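Local structure of (S)-ureidoglycine aminohydrolase cupin domain-containing protein (Pseudomonas syringae pv. tomato, 3MYX) at residues P152-N157 / W172-Y177; Y177-R182 / A221-T226; L189-E194 / G212-V217. The protein is of unknown function but belongs to the cupin superfamily, and its kinship with (S)-ureidoglycine aminohydrolase cupin domains suggests a possible enzymatic or small-molecule-binding role. All coordinates share one frame; numbering follows the deposited sequence. Where two conformers were deposited one is given.

Interaction 1. Residues P152-N157 / W172-Y177; sequences PQCRSN and WDSTPY
Arg155 grips Asp173 side-on across two antiparallel backbones, each of two guanidinium nitrogens meeting its own carboxylate oxygen. NE reaches OD1 at 3.0 Å on its syn lone pair, and NH2 meets OD2 from the syn side at 2.8 Å. The two flat groups are turned 35° against each other, a clear twist, although both bonds stay near the guanidinium plane. The arginine chain bends at chi3 (-73°), which swings NE toward the acid, while Asp173 CG sits between its own backbone N and carbonyl carbon (chi1 77°). Tyr230 OH also bonds OD2, a second hold on this buried acid. A long arginine can reach the acid from this exposed position. The pair belongs to the beta hairpin of strands 154-161 and 168-174 in the large antiparallel sheet of the cupin fold; reciprocal backbone bonds join Arg155 and Asp173. On the opposite sheet face, Cys154 and Trp172 meet diagonally: SG lies 5.1 Å from the centroid of the five-membered ring, in an oblique sulfur-aromatic contact that a small, polarisable thiol can make. Past the strand ends, Thr175 OG1 stands in for a backbone acceptor, taking the N-H of Gln153 at 2.9 Å, and Thr175 N returns a bond to Gln153 O. Rigid Pro152, which has no N-H to satisfy in this buried place, lays CG 3.6 Å from CD1 of the Tyr177 ring.

Interaction 2. Residues Y177-R182 / A221-T226; sequences YERISR and APCKWT
Tyr177 and Trp225 form an offset stack, the phenol ring lying over the five-membered indole ring with centroids 3.9 Å apart and planes 8° from parallel. Trp225 NE1 sits over the centre of the phenol ring, and Tyr177 OH extends over the indole; NE1 itself donates to Ser227 OG, which also bonds Tyr177 N. Beside this stack the extended chain of Arg179 brings its guanidinium flat over the backbone N of Trp225, which is buried without a partner. NH1 donates to two carbonyls, both near the guanidinium plane: Cys223 O across the contact at 2.8 Å and, less straight, Ile180 O in its own segment. One planar arginine head can thus cover a backbone and bond at its edge. Cys223 O also accepts Arg182 N, the two donors arriving from opposite faces of the carbonyl plane. The outer side is looser. There Lys224, in the conformer given, has NZ 3.2 Å from Glu178 OE2 in a salt bridge and donates to Arg179 O at 2.9 Å. Ser181, small and exposed, lets the backbones come close, its CA making a CA-H...O contact with Cys223 O. Two short antiparallel ladders, Glu178 with Thr226 and Arg182 with Cys223, are out of step by one residue. Strand 222-227 is paired further with strand 197-201, whose Val197 and Leu199 pack on Trp225, while the Glu178 backbone bonds to Ile148 and Ser149.

Interaction 3. Residues L189-E194 / G212-V217; sequences LMNLIE and GDTVFV
Neighbouring antiparallel strands of the large cupin sheet, 188-192 and 214-217, meet here through Leu189 with Phe216, Met190 with Val215 and Asn191 with Thr214. Thr214 OG1 accepts a nearly straight bond from Asn191 ND2 at 2.8 Å (165° at the hydrogen), with OG1 close to the amide plane, whereas Thr214 CG2 packs 3.8 Å from Leu189 CG. Chi1 (168°) sets Asn191 CG anti to the backbone N, and chi2 then turns ND2 to the hydroxyl. Thr214 OG1 is also hydrogen-bonded to His72 NE2, so this buried hydroxyl has two partners, one of them a link to the N-terminal half of the chain. The Gly-Asp pair that leads into strand 214-217 recalls the start of the second conserved cupin motif. Gly212, at a positive phi of 88°, takes a turn in which a CB would press on the preceding carbonyl; its N donates to Leu192 O at 2.8 Å. Leu192 N in turn reaches Asp213 O at 3.1 Å. The Asp213 carboxylate is fixed by Ala13 N and, through a salt bridge, by Arg12. Met190 (selenomethionine) and Val215 exchange backbone bonds nearly along the C=O axis, N to O at 2.9 Å each way; in the conformer given their side chains point the same way, apolar residues suiting this buried face beside Leu207 and Val209. Past this ladder Ile193 and Glu194 make a classic beta bulge opposite Arg232.

How the interactions relate
Tyr177 belongs to both interaction 1 and interaction 2, its ring meeting Pro152 in the first and Trp225 in the second. Their centres lie about 15 Å apart, and they touch through Trp172 CH2 and Trp225 CH2 at 3.8 Å. Trp225 also reaches interaction 3, where its CZ3 lies 3.9 Å from SE of Met190 in the conformer given, so one indole packs against parts of both other contacts. Interactions 1 and 3 share the large sheet but come no nearer than about 6 Å between atoms. Bound 1,2-ethanediol, probably from the crystallisation liquor, comes within about 4 Å of the side chains of Pro176 and Tyr177.

Interaction 1. Residues P152-N157 / W172-Y177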
loop_
_atom_site.group_PDB
_atom_site.type_symbol
_atom_site.label_atom_id
_atom_site.label_comp_id
_atom_site.label_asym_id
_atom_site.label_seq_id
_atom_site.Cartn_x
_atom_site.Cartn_y
_atom_site.Cartn_z
ATOM N N PRO A 152 -2.370 2.020 22.840
ATOM C CA PRO A 152 -3.420 1.185 22.269
ATOM C C PRO A 152 -3.078 -0.302 22.361
ATOM O O PRO A 152 -1.959 -0.679 22.728
ATOM C CB PRO A 152 -3.408 1.600 20.789
ATOM C CG PRO A 152 -1.953 1.930 20.544
ATOM C CD PRO A 152 -1.480 2.567 21.801
ATOM N N GLN A 153 -4.058 -1.132 22.027
ATOM C CA GLN A 153 -3.841 -2.545 21.696
ATOM C C GLN A 153 -3.881 -2.694 20.192
ATOM O O GLN A 153 -4.881 -2.342 19.559
ATOM C CB GLN A 153 -4.922 -3.410 22.347
ATOM C CG GLN A 153 -4.949 -3.248 23.859
ATOM C CD GLN A 153 -5.850 -4.259 24.515
ATOM O OE1 GLN A 153 -7.072 -4.110 24.517
ATOM N NE2 GLN A 153 -5.257 -5.289 25.085
ATOM N N CYS A 154 -2.780 -3.165 19.632
ATOM C CA CYS A 154 -2.614 -3.333 18.197
ATOM C C CYS A 154 -2.468 -4.821 17.890
ATOM O O CYS A 154 -1.952 -5.587 18.705
ATOM C CB CYS A 154 -1.367 -2.624 17.669
ATOM S SG CYS A 154 -1.231 -0.889 18.142
ATOM N N ARG A 155 -2.937 -5.222 16.711
ATOM C CA ARG A 155 -2.749 -6.583 16.211
ATOM C C ARG A 155 -2.344 -6.523 14.750
ATOM O O ARG A 155 -2.704 -5.588 14.039
ATOM C CB ARG A 155 -4.014 -7.430 16.357
ATOM C CG ARG A 155 -4.576 -7.539 17.776
ATOM C CD ARG A 155 -5.808 -8.378 17.816
ATOM N NE ARG A 155 -6.945 -7.679 17.232
ATOM C CZ ARG A 155 -8.217 -7.887 17.571
ATOM N NH1 ARG A 155 -8.558 -8.819 18.461
ATOM N NH2 ARG A 155 -9.167 -7.149 17.028
ATOM N N SER A 156 -1.662 -7.566 14.282
ATOM C CA SER A 156 -1.292 -7.667 12.878
ATOM C C SER A 156 -1.169 -9.108 12.439
ATOM O O SER A 156 -1.101 -10.040 13.251
ATOM C CB SER A 156 0.034 -6.963 12.609
ATOM O OG SER A 156 1.080 -7.699 13.178
ATOM N N ASN A 157 -1.091 -9.271 11.131
ATOM C CA ASN A 157 -0.758 -10.530 10.505
ATOM C C ASN A 157 0.047 -10.181 9.263
ATOM O O ASN A 157 -0.485 -9.605 8.311
ATOM C CB ASN A 157 -2.018 -11.318 10.130
ATOM C CG ASN A 157 -1.704 -12.686 9.529
ATOM O OD1 ASN A 157 -0.638 -12.898 8.978
ATOM N ND2 ASN A 157 -2.663 -13.601 9.626
ATOM N N TRP A 172 -3.625 -5.048 9.774
ATOM C CA TRP A 172 -3.367 -4.535 11.126
ATOM C C TRP A 172 -4.626 -3.928 11.673
ATOM O O TRP A 172 -5.437 -3.382 10.910
ATOM C CB TRP A 172 -2.311 -3.455 11.047
ATOM C CG TRP A 172 -1.940 -2.611 12.243
ATOM C CD1 TRP A 172 -0.913 -2.829 13.080
ATOM C CD2 TRP A 172 -2.494 -1.341 12.610
ATOM N NE1 TRP A 172 -0.792 -1.792 13.976
ATOM C CE2 TRP A 172 -1.740 -0.851 13.681
ATOM C CE3 TRP A 172 -3.543 -0.559 12.118
ATOM C CZ2 TRP A 172 -1.990 0.386 14.259
ATOM C CZ3 TRP A 172 -3.788 0.664 12.694
ATOM C CH2 TRP A 172 -3.001 1.132 13.740
ATOM N N ASP A 173 -4.802 -3.992 12.987
ATOM C CA ASP A 173 -5.850 -3.210 13.618
ATOM C C ASP A 173 -5.400 -2.622 14.936
ATOM O O ASP A 173 -4.361 -2.987 15.477
ATOM C CB ASP A 173 -7.212 -3.946 13.683
ATOM C CG ASP A 173 -7.335 -5.032 14.768
ATOM O OD1 ASP A 173 -6.476 -5.203 15.669
ATOM O OD2 ASP A 173 -8.368 -5.761 14.685
ATOM N N SER A 174 -6.175 -1.665 15.415
ATOM C CA SER A 174 -5.816 -0.965 16.631
ATOM C C SER A 174 -7.020 -0.305 17.257
ATOM O O SER A 174 -7.892 0.211 16.565
ATOM C CB SER A 174 -4.781 0.131 16.339
ATOM O OG SER A 174 -4.278 0.707 17.529
ATOM N N THR A 175 -6.997 -0.266 18.575
ATOM C CA THR A 175 -7.871 0.587 19.362
ATOM C C THR A 175 -7.381 2.046 19.179
ATOM O O THR A 175 -6.327 2.299 18.579
ATOM C CB THR A 175 -7.861 0.112 20.824
ATOM O OG1 THR A 175 -6.549 0.235 21.373
ATOM C CG2 THR A 175 -8.323 -1.347 20.951
ATOM N N PRO A 176 -8.163 3.033 19.655
ATOM C CA PRO A 176 -7.833 4.433 19.376
ATOM C C PRO A 176 -6.542 4.882 20.029
ATOM O O PRO A 176 -6.203 4.448 21.128
ATOM C CB PRO A 176 -8.993 5.208 20.022
ATOM C CG PRO A 176 -10.054 4.242 20.238
ATOM C CD PRO A 176 -9.450 2.894 20.361
ATOM N N TYR A 177 -5.824 5.768 19.361
ATOM C CA TYR A 177 -4.674 6.420 19.979
ATOM C C TYR A 177 -4.272 7.694 19.292
ATOM O O TYR A 177 -4.692 7.984 18.153
ATOM C CB TYR A 177 -3.467 5.491 20.076
ATOM C CG TYR A 177 -2.807 5.096 18.769
ATOM C CD1 TYR A 177 -3.291 4.045 18.005
ATOM C CD2 TYR A 177 -1.678 5.758 18.315
ATOM C CE1 TYR A 177 -2.664 3.644 16.840
ATOM C CE2 TYR A 177 -1.033 5.369 17.162
ATOM C CZ TYR A 177 -1.526 4.305 16.425
ATOM O OH TYR A 177 -0.919 3.891 15.265
#

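Interaction 2. Residues Y177-R182 / A221-T226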
loop_
_atom_site.group_PDB
_atom_site.type_symbol
_atom_site.label_atom_id
_atom_site.label_comp_id
_atom_site.label_asym_id
_atom_site.label_seq_id
_atom_site.Cartn_x
_atom_site.Cartn_y
_atom_site.Cartn_z
ATOM N N TYR A 177 -5.824 5.768 19.361
ATOM C CA TYR A 177 -4.674 6.420 19.979
ATOM C C TYR A 177 -4.272 7.694 19.292
ATOM O O TYR A 177 -4.692 7.984 18.153
ATOM C CB TYR A 177 -3.467 5.491 20.076
ATOM C CG TYR A 177 -2.807 5.096 18.769
ATOM C CD1 TYR A 177 -3.291 4.045 18.005
ATOM C CD2 TYR A 177 -1.678 5.758 18.315
ATOM C CE1 TYR A 177 -2.664 3.644 16.840
ATOM C CE2 TYR A 177 -1.033 5.369 17.162
ATOM C CZ TYR A 177 -1.526 4.305 16.425
ATOM O OH TYR A 177 -0.919 3.891 15.265
ATOM N N GLU A 178 -3.451 8.458 20.009
ATOM C CA GLU A 178 -2.909 9.720 19.532
ATOM C C GLU A 178 -1.466 9.807 19.953
ATOM O O GLU A 178 -1.137 9.542 21.102
ATOM C CB GLU A 178 -3.712 10.892 20.109
ATOM C CG GLU A 178 -3.256 12.276 19.601
ATOM C CD GLU A 178 -4.028 13.433 20.226
ATOM O OE1 GLU A 178 -5.043 13.195 20.915
ATOM O OE2 GLU A 178 -3.614 14.584 20.000
ATOM N N ARG A 179 -0.608 10.201 19.020
ATOM C CA ARG A 179 0.801 10.407 19.291
ATOM C C ARG A 179 1.247 11.731 18.700
ATOM O O ARG A 179 0.552 12.333 17.877
ATOM C CB ARG A 179 1.624 9.264 18.690
ATOM C CG ARG A 179 1.437 9.047 17.188
ATOM C CD ARG A 179 2.506 8.129 16.624
ATOM N NE ARG A 179 2.385 7.956 15.174
ATOM C CZ ARG A 179 2.753 8.854 14.265
ATOM N NH1 ARG A 179 3.270 10.035 14.626
ATOM N NH2 ARG A 179 2.593 8.584 12.974
ATOM N N ILE A 180 2.432 12.161 19.093
ATOM C CA ILE A 180 3.007 13.374 18.543
ATOM C C ILE A 180 3.509 13.150 17.132
ATOM O O ILE A 180 3.711 12.020 16.691
ATOM C CB ILE A 180 4.128 13.942 19.441
ATOM C CG1 ILE A 180 5.353 13.021 19.453
ATOM C CG2 ILE A 180 3.587 14.228 20.849
ATOM C CD1 ILE A 180 6.548 13.633 20.216
ATOM N N SER A 181 3.688 14.233 16.404
ATOM C CA SER A 181 4.261 14.157 15.069
ATOM C C SER A 181 5.698 13.652 15.138
ATOM O O SER A 181 6.489 14.096 15.983
ATOM C CB SER A 181 4.242 15.548 14.444
ATOM O OG SER A 181 4.743 15.547 13.126
ATOM N N ARG A 182 6.020 12.713 14.254
ATOM C CA ARG A 182 7.359 12.150 14.120
ATOM C C ARG A 182 7.641 11.880 12.644
ATOM O O ARG A 182 6.712 11.594 11.884
ATOM C CB ARG A 182 7.458 10.828 14.882
ATOM C CG ARG A 182 7.228 10.937 16.382
ATOM C CD ARG A 182 8.410 11.631 17.046
ATOM N NE ARG A 182 9.650 10.924 16.741
ATOM C CZ ARG A 182 10.862 11.470 16.711
ATOM N NH1 ARG A 182 11.030 12.762 16.960
ATOM N NH2 ARG A 182 11.909 10.717 16.410
ATOM N N ALA A 221 8.723 11.226 6.372
ATOM C CA ALA A 221 7.640 12.211 6.323
ATOM C C ALA A 221 7.154 12.514 7.738
ATOM O O ALA A 221 6.767 11.591 8.463
ATOM C CB ALA A 221 6.485 11.713 5.478
ATOM N N PRO A 222 7.183 13.797 8.150
ATOM C CA PRO A 222 6.584 14.097 9.442
ATOM C C PRO A 222 5.087 13.907 9.390
ATOM O O PRO A 222 4.406 14.374 8.475
ATOM C CB PRO A 222 6.933 15.569 9.669
ATOM C CG PRO A 222 8.166 15.788 8.868
ATOM C CD PRO A 222 7.953 14.945 7.633
ATOM N N CYS A 223 4.588 13.232 10.405
ATOM C CA CYS A 223 3.216 12.784 10.457
ATOM C C CYS A 223 2.795 12.647 11.925
ATOM O O CYS A 223 3.508 11.922 12.616
ATOM C CB CYS A 223 3.219 11.407 9.783
ATOM S SG CYS A 223 1.668 10.599 9.498
ATOM N N LYS A 224 1.670 13.231 12.321
ATOM C CA LYS A 224 1.006 12.948 13.580
ATOM C C LYS A 224 -0.174 12.034 13.280
ATOM O O LYS A 224 -0.864 12.254 12.316
ATOM C CB LYS A 224 0.500 14.252 14.172
ATOM C CG LYS A 224 -0.173 14.123 15.505
ATOM C CD LYS A 224 -0.841 15.421 15.887
ATOM C CE LYS A 224 -1.712 15.246 17.102
ATOM N NZ LYS A 224 -0.922 14.787 18.273
ATOM N N TRP A 225 -0.375 11.012 14.110
ATOM C CA TRP A 225 -1.521 10.116 14.000
ATOM C C TRP A 225 -2.501 10.423 15.120
ATOM O O TRP A 225 -2.104 10.456 16.293
ATOM C CB TRP A 225 -1.057 8.669 14.139
ATOM C CG TRP A 225 -2.155 7.634 14.288
ATOM C CD1 TRP A 225 -2.998 7.476 15.354
ATOM C CD2 TRP A 225 -2.516 6.605 13.350
ATOM N NE1 TRP A 225 -3.850 6.426 15.137
ATOM C CE2 TRP A 225 -3.561 5.859 13.931
ATOM C CE3 TRP A 225 -2.035 6.216 12.093
ATOM C CZ2 TRP A 225 -4.178 4.800 13.272
ATOM C CZ3 TRP A 225 -2.652 5.168 11.447
ATOM C CH2 TRP A 225 -3.694 4.460 12.045
ATOM N N THR A 226 -3.771 10.603 14.767
ATOM C CA THR A 226 -4.876 10.647 15.733
ATOM C C THR A 226 -6.028 9.802 15.237
ATOM O O THR A 226 -6.609 10.075 14.189
ATOM C CB THR A 226 -5.412 12.071 15.965
ATOM O OG1 THR A 226 -4.322 12.935 16.258
ATOM C CG2 THR A 226 -6.407 12.077 17.145
#

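Interaction 3. Residues L189-E194 / G212-V217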
loop_
_atom_site.group_PDB
_atom_site.type_symbol
_atom_site.label_atom_id
_atom_site.label_comp_id
_atom_site.label_asym_id
_atom_site.label_seq_id
_atom_site.Cartn_x
_atom_site.Cartn_y
_atom_site.Cartn_z
ATOM N N LEU A 189 2.392 2.102 2.916
ATOM C CA LEU A 189 1.098 2.217 2.267
ATOM C C LEU A 189 0.061 1.679 3.228
ATOM O O LEU A 189 0.268 0.638 3.840
ATOM C CB LEU A 189 1.045 1.419 0.950
ATOM C CG LEU A 189 -0.294 1.505 0.199
ATOM C CD1 LEU A 189 -0.103 1.405 -1.310
ATOM C CD2 LEU A 189 -1.287 0.447 0.676
HETATM N N MSE A 190 -1.042 2.408 3.369
HETATM C CA MSE A 190 -2.192 1.973 4.161
HETATM C C MSE A 190 -3.463 2.100 3.337
HETATM O O MSE A 190 -3.658 3.121 2.683
HETATM C CB MSE A 190 -2.402 2.857 5.393
HETATM C CG MSE A 190 -1.188 3.137 6.226
HETATM SE SE MSE A 190 -1.594 4.232 7.786
HETATM C CE MSE A 190 -3.028 5.281 6.980
ATOM N N ASN A 191 -4.333 1.111 3.424
ATOM C CA ASN A 191 -5.671 1.205 2.876
ATOM C C ASN A 191 -6.611 0.827 3.997
ATOM O O ASN A 191 -6.452 -0.233 4.607
ATOM C CB ASN A 191 -5.841 0.292 1.657
ATOM C CG ASN A 191 -7.290 0.135 1.241
ATOM O OD1 ASN A 191 -7.989 -0.741 1.742
ATOM N ND2 ASN A 191 -7.743 0.991 0.322
ATOM N N LEU A 192 -7.545 1.701 4.329
ATOM C CA LEU A 192 -8.370 1.462 5.513
ATOM C C LEU A 192 -9.544 0.536 5.202
ATOM O O LEU A 192 -10.401 0.828 4.361
ATOM C CB LEU A 192 -8.881 2.758 6.126
ATOM C CG LEU A 192 -7.815 3.764 6.590
ATOM C CD1 LEU A 192 -8.438 4.743 7.564
ATOM C CD2 LEU A 192 -6.583 3.168 7.211
ATOM N N ILE A 193 -9.556 -0.597 5.898
ATOM C CA ILE A 193 -10.647 -1.566 5.838
ATOM C C ILE A 193 -11.801 -1.111 6.749
ATOM O O ILE A 193 -12.967 -1.244 6.379
ATOM C CB ILE A 193 -10.107 -2.983 6.237
ATOM C CG1 ILE A 193 -9.056 -3.457 5.227
ATOM C CG2 ILE A 193 -11.252 -4.000 6.411
ATOM C CD1 ILE A 193 -8.231 -4.619 5.718
ATOM N N GLU A 194 -11.473 -0.605 7.937
ATOM C CA GLU A 194 -12.458 -0.025 8.841
ATOM C C GLU A 194 -11.862 1.211 9.483
ATOM O O GLU A 194 -10.656 1.284 9.702
ATOM C CB GLU A 194 -12.878 -0.980 9.967
ATOM C CG GLU A 194 -13.583 -2.246 9.500
ATOM C CD GLU A 194 -14.156 -3.052 10.659
ATOM O OE1 GLU A 194 -14.868 -2.469 11.496
ATOM O OE2 GLU A 194 -13.907 -4.267 10.737
ATOM N N GLY A 212 -11.777 2.933 3.139
ATOM C CA GLY A 212 -11.700 2.707 1.702
ATOM C C GLY A 212 -10.712 3.595 0.967
ATOM O O GLY A 212 -10.550 3.456 -0.239
ATOM N N ASP A 213 -10.056 4.493 1.693
ATOM C CA ASP A 213 -9.007 5.351 1.104
ATOM C C ASP A 213 -7.648 4.667 1.211
ATOM O O ASP A 213 -7.400 3.914 2.152
ATOM C CB ASP A 213 -8.870 6.685 1.836
ATOM C CG ASP A 213 -10.091 7.568 1.768
ATOM O OD1 ASP A 213 -11.056 7.299 1.024
ATOM O OD2 ASP A 213 -10.058 8.586 2.498
ATOM N N THR A 214 -6.763 4.979 0.268
ATOM C CA THR A 214 -5.372 4.550 0.329
ATOM C C THR A 214 -4.462 5.774 0.437
ATOM O O THR A 214 -4.598 6.733 -0.336
ATOM C CB THR A 214 -4.970 3.748 -0.911
ATOM O OG1 THR A 214 -5.804 2.601 -1.007
ATOM C CG2 THR A 214 -3.516 3.325 -0.823
ATOM N N VAL A 215 -3.535 5.724 1.385
ATOM C CA VAL A 215 -2.553 6.761 1.630
ATOM C C VAL A 215 -1.159 6.133 1.653
ATOM O O VAL A 215 -0.990 4.971 2.039
ATOM C CB VAL A 215 -2.844 7.511 2.976
ATOM C CG1 VAL A 215 -2.744 6.586 4.184
ATOM C CG2 VAL A 215 -1.958 8.754 3.156
ATOM N N PHE A 216 -0.159 6.911 1.244
ATOM C CA PHE A 216 1.243 6.515 1.308
ATOM C C PHE A 216 1.997 7.511 2.167
ATOM O O PHE A 216 1.901 8.724 1.952
ATOM C CB PHE A 216 1.882 6.418 -0.079
ATOM C CG PHE A 216 3.333 6.004 -0.038
ATOM C CD1 PHE A 216 3.690 4.680 0.178
ATOM C CD2 PHE A 216 4.340 6.949 -0.160
ATOM C CE1 PHE A 216 5.017 4.321 0.256
ATOM C CE2 PHE A 216 5.660 6.583 -0.108
ATOM C CZ PHE A 216 6.001 5.294 0.111
ATOM N N VAL A 217 2.723 6.995 3.155
ATOM C CA VAL A 217 3.568 7.813 4.013
ATOM C C VAL A 217 5.028 7.465 3.729
ATOM O O VAL A 217 5.485 6.364 4.014
ATOM C CB VAL A 217 3.258 7.597 5.507
ATOM C CG1 VAL A 217 4.098 8.561 6.348
ATOM C CG2 VAL A 217 1.765 7.798 5.793
#